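Local coordinates for oxidoreductase, NAD-binding/iron-sulfur cluster-binding protein (Nitratireductor pacificus pht-3B, PDB 6ZXU) that is a catabolic reductive dehalogenase, carrying cobalamin and two iron-sulfur clusters that probably pass electrons for removal of halogen from organic substrates, at residues Y288-I293 and N507-G511. Numbering follows the deposited sequence.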
ATOM      1  N   TYR A 288      10.950  -2.037  10.729  1.00 18.85           N
ATOM      2  CA  TYR A 288      10.459  -1.485  11.976  1.00 19.58           C
ATOM      3  C   TYR A 288      10.714  -2.515  13.083  1.00 19.85           C
ATOM      4  O   TYR A 288      10.596  -3.724  12.849  1.00 19.52           O
ATOM      5  CB  TYR A 288       8.974  -1.170  11.880  1.00 17.83           C
ATOM      6  CG  TYR A 288       8.640  -0.007  10.947  1.00 19.95           C
ATOM      7  CD1 TYR A 288       8.700   1.277  11.379  1.00 21.24           C
ATOM      8  CD2 TYR A 288       8.286  -0.241   9.603  1.00 20.46           C
ATOM      9  CE1 TYR A 288       8.428   2.339  10.508  1.00 22.73           C
ATOM     10  CE2 TYR A 288       8.015   0.790   8.744  1.00 21.90           C
ATOM     11  CZ  TYR A 288       8.071   2.084   9.209  1.00 24.75           C
ATOM     12  OH  TYR A 288       7.752   3.138   8.358  1.00 25.29           O
ATOM     13  N   PRO A 289      11.020  -2.050  14.288  1.00 19.79           N
ATOM     14  CA  PRO A 289      11.359  -2.938  15.385  1.00 21.84           C
ATOM     15  C   PRO A 289      10.187  -3.663  16.090  1.00 18.53           C
ATOM     16  O   PRO A 289       9.947  -3.507  17.288  1.00 16.50           O
ATOM     17  CB  PRO A 289      12.089  -1.994  16.343  1.00 22.26           C
ATOM     18  CG  PRO A 289      11.443  -0.690  16.149  1.00 22.10           C
ATOM     19  CD  PRO A 289      11.091  -0.635  14.705  1.00 21.46           C
ATOM     20  N   MET A 290       9.504  -4.490  15.330  1.00 19.10           N
ATOM     21  CA  MET A 290       8.394  -5.260  15.833  1.00 17.39           C
ATOM     22  C   MET A 290       8.804  -6.242  16.920  1.00 18.57           C
ATOM     23  O   MET A 290       7.991  -6.663  17.694  1.00 18.42           O
ATOM     24  CB  MET A 290       7.729  -6.029  14.681  1.00 19.90           C
ATOM     25  CG  MET A 290       6.848  -5.190  13.750  1.00 21.37           C
ATOM     26  SD  MET A 290       5.419  -4.342  14.558  1.00 23.16           S
ATOM     27  CE  MET A 290       4.302  -5.685  14.873  1.00 26.39           C
ATOM     28  N   GLU A 291      10.087  -6.619  16.978  1.00 20.62           N
ATOM     29  CA  GLU A 291      10.575  -7.498  18.048  1.00 23.97           C
ATOM     30  C   GLU A 291      10.541  -6.870  19.410  1.00 23.88           C
ATOM     31  O   GLU A 291      10.735  -7.551  20.363  1.00 25.64           O
ATOM     32  CB  GLU A 291      11.991  -7.959  17.733  1.00 23.29           C
ATOM     33  CG  GLU A 291      13.075  -6.903  17.846  1.00 25.25           C
ATOM     34  CD  GLU A 291      13.268  -6.031  16.616  1.00 25.97           C
ATOM     35  OE1 GLU A 291      12.522  -6.165  15.580  1.00 23.43           O
ATOM     36  OE2 GLU A 291      14.152  -5.153  16.724  1.00 23.82           O
ATOM     37  N   THR A 292      10.288  -5.569  19.513  1.00 22.30           N
ATOM     38  CA  THR A 292      10.205  -4.873  20.796  1.00 21.79           C
ATOM     39  C   THR A 292       8.803  -4.754  21.326  1.00 22.86           C
ATOM     40  O   THR A 292       8.623  -4.180  22.387  1.00 21.54           O
ATOM     41  CB  THR A 292      10.782  -3.419  20.717  1.00 24.58           C
ATOM     42  OG1 THR A 292       9.966  -2.559  19.888  1.00 20.03           O
ATOM     43  CG2 THR A 292      12.215  -3.457  20.170  1.00 26.93           C
ATOM     44  N   ILE A 293       7.795  -5.217  20.563  1.00 19.60           N
ATOM     45  CA  ILE A 293       6.422  -5.104  21.004  1.00 18.02           C
ATOM     46  C   ILE A 293       6.091  -6.359  21.815  1.00 17.23           C
ATOM     47  O   ILE A 293       6.462  -7.451  21.383  1.00 20.42           O
ATOM     48  CB  ILE A 293       5.499  -4.933  19.767  1.00 18.51           C
ATOM     49  CG1 ILE A 293       5.917  -3.708  18.942  1.00 18.50           C
ATOM     50  CG2 ILE A 293       4.018  -4.853  20.138  1.00 15.89           C
ATOM     51  CD1 ILE A 293       5.750  -2.377  19.637  1.00 17.32           C
ATOM     52  N   ASN A 507      -1.424  -0.592  13.657  1.00 14.26           N
ATOM     53  CA  ASN A 507      -0.053  -1.048  13.844  1.00 14.68           C
ATOM     54  C   ASN A 507       0.707  -0.015  14.674  1.00 14.97           C
ATOM     55  O   ASN A 507       0.486   1.184  14.540  1.00 13.40           O
ATOM     56  CB  ASN A 507       0.628  -1.218  12.446  1.00 14.37           C
ATOM     57  CG  ASN A 507       2.074  -1.546  12.525  1.00 16.08           C
ATOM     58  OD1 ASN A 507       2.929  -0.704  12.633  1.00 14.83           O
ATOM     59  ND2 ASN A 507       2.369  -2.845  12.514  1.00 19.21           N
ATOM     60  N   PRO A 508       1.606  -0.446  15.589  1.00 14.25           N
ATOM     61  CA  PRO A 508       2.217   0.535  16.466  1.00 15.10           C
ATOM     62  C   PRO A 508       3.223   1.485  15.783  1.00 15.48           C
ATOM     63  O   PRO A 508       3.595   2.513  16.361  1.00 17.49           O
ATOM     64  CB  PRO A 508       2.860  -0.327  17.545  1.00 16.16           C
ATOM     65  CG  PRO A 508       3.026  -1.651  16.915  1.00 17.07           C
ATOM     66  CD  PRO A 508       1.882  -1.823  15.978  1.00 16.06           C
ATOM     67  N   PHE A 509       3.639   1.208  14.565  1.00 13.19           N
ATOM     68  CA  PHE A 509       4.630   2.048  13.896  1.00 16.06           C
ATOM     69  C   PHE A 509       3.999   2.857  12.752  1.00 16.08           C
ATOM     70  O   PHE A 509       4.439   3.973  12.549  1.00 17.77           O
ATOM     71  CB  PHE A 509       5.801   1.212  13.363  1.00 17.22           C
ATOM     72  CG  PHE A 509       6.548   0.505  14.455  1.00 15.84           C
ATOM     73  CD1 PHE A 509       7.392   1.207  15.265  1.00 19.31           C
ATOM     74  CD2 PHE A 509       6.302  -0.817  14.761  1.00 18.05           C
ATOM     75  CE1 PHE A 509       8.033   0.588  16.322  1.00 20.39           C
ATOM     76  CE2 PHE A 509       6.977  -1.474  15.780  1.00 16.87           C
ATOM     77  CZ  PHE A 509       7.818  -0.789  16.585  1.00 20.07           C
ATOM     78  N   ILE A 510       3.087   2.310  11.958  1.00 15.48           N
ATOM     79  CA  ILE A 510       2.473   3.058  10.806  1.00 13.97           C
ATOM     80  C   ILE A 510       1.012   3.376  11.105  1.00 15.16           C
ATOM     81  O   ILE A 510       0.306   3.859  10.233  1.00 16.24           O
ATOM     82  CB  ILE A 510       2.661   2.357   9.468  1.00 13.95           C
ATOM     83  CG1 ILE A 510       1.898   1.056   9.382  1.00 12.95           C
ATOM     84  CG2 ILE A 510       4.122   2.132   9.184  1.00 13.81           C
ATOM     85  CD1 ILE A 510       1.827   0.534   7.971  1.00 16.21           C
ATOM     86  N   GLY A 511       0.569   3.136  12.365  1.00 13.19           N
ATOM     87  CA  GLY A 511      -0.774   3.467  12.703  1.00 14.17           C
ATOM     88  C   GLY A 511      -1.772   2.720  11.877  1.00 15.27           C
ATOM     89  O   GLY A 511      -1.589   1.543  11.549  1.00 14.02           O
TER
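Asn-507 opens the loop leading into strand 514-521, where Ser-514 binds cobalamin; its side chain lies about 7 Å from that cofactor. Asn-507 OD1 accepts from Phe-509 N (2.8 Å), an Asx turn, and Asn-507 OD1 also accepts from Ile-510 N (3.1 Å), extending it to an Asx motif. Pro-508 CG follows, 3.9 Å from Ile-293 CD1; Ile-531 and Ile-613 also pack on both residues. Phe-509 is the centrepiece, its CA-to-CB bond pointing toward 288-293, where an inverse gamma turn centred on Pro-289 runs into 3-10 segment 290-292. One ring face receives Tyr-288 CB and Pro-289 CD in CH-pi contacts, while Met-290 SD sits at the edge, 3.5 Å from Phe-509 CE2, a Met-aromatic contact. The Tyr-288 and Phe-509 rings are near parallel (29°) but slid apart; Tyr-288 also meets the ring of Phe-394. Ile-510 CG2 closes the contact, 3.9 Å from Tyr-288 OH. With no hydrogen bond between the segments, two internally hydrogen-bonded turns meet through apolar, CH-pi and sulfur-aromatic contacts, so their fit depends on side-chain shape.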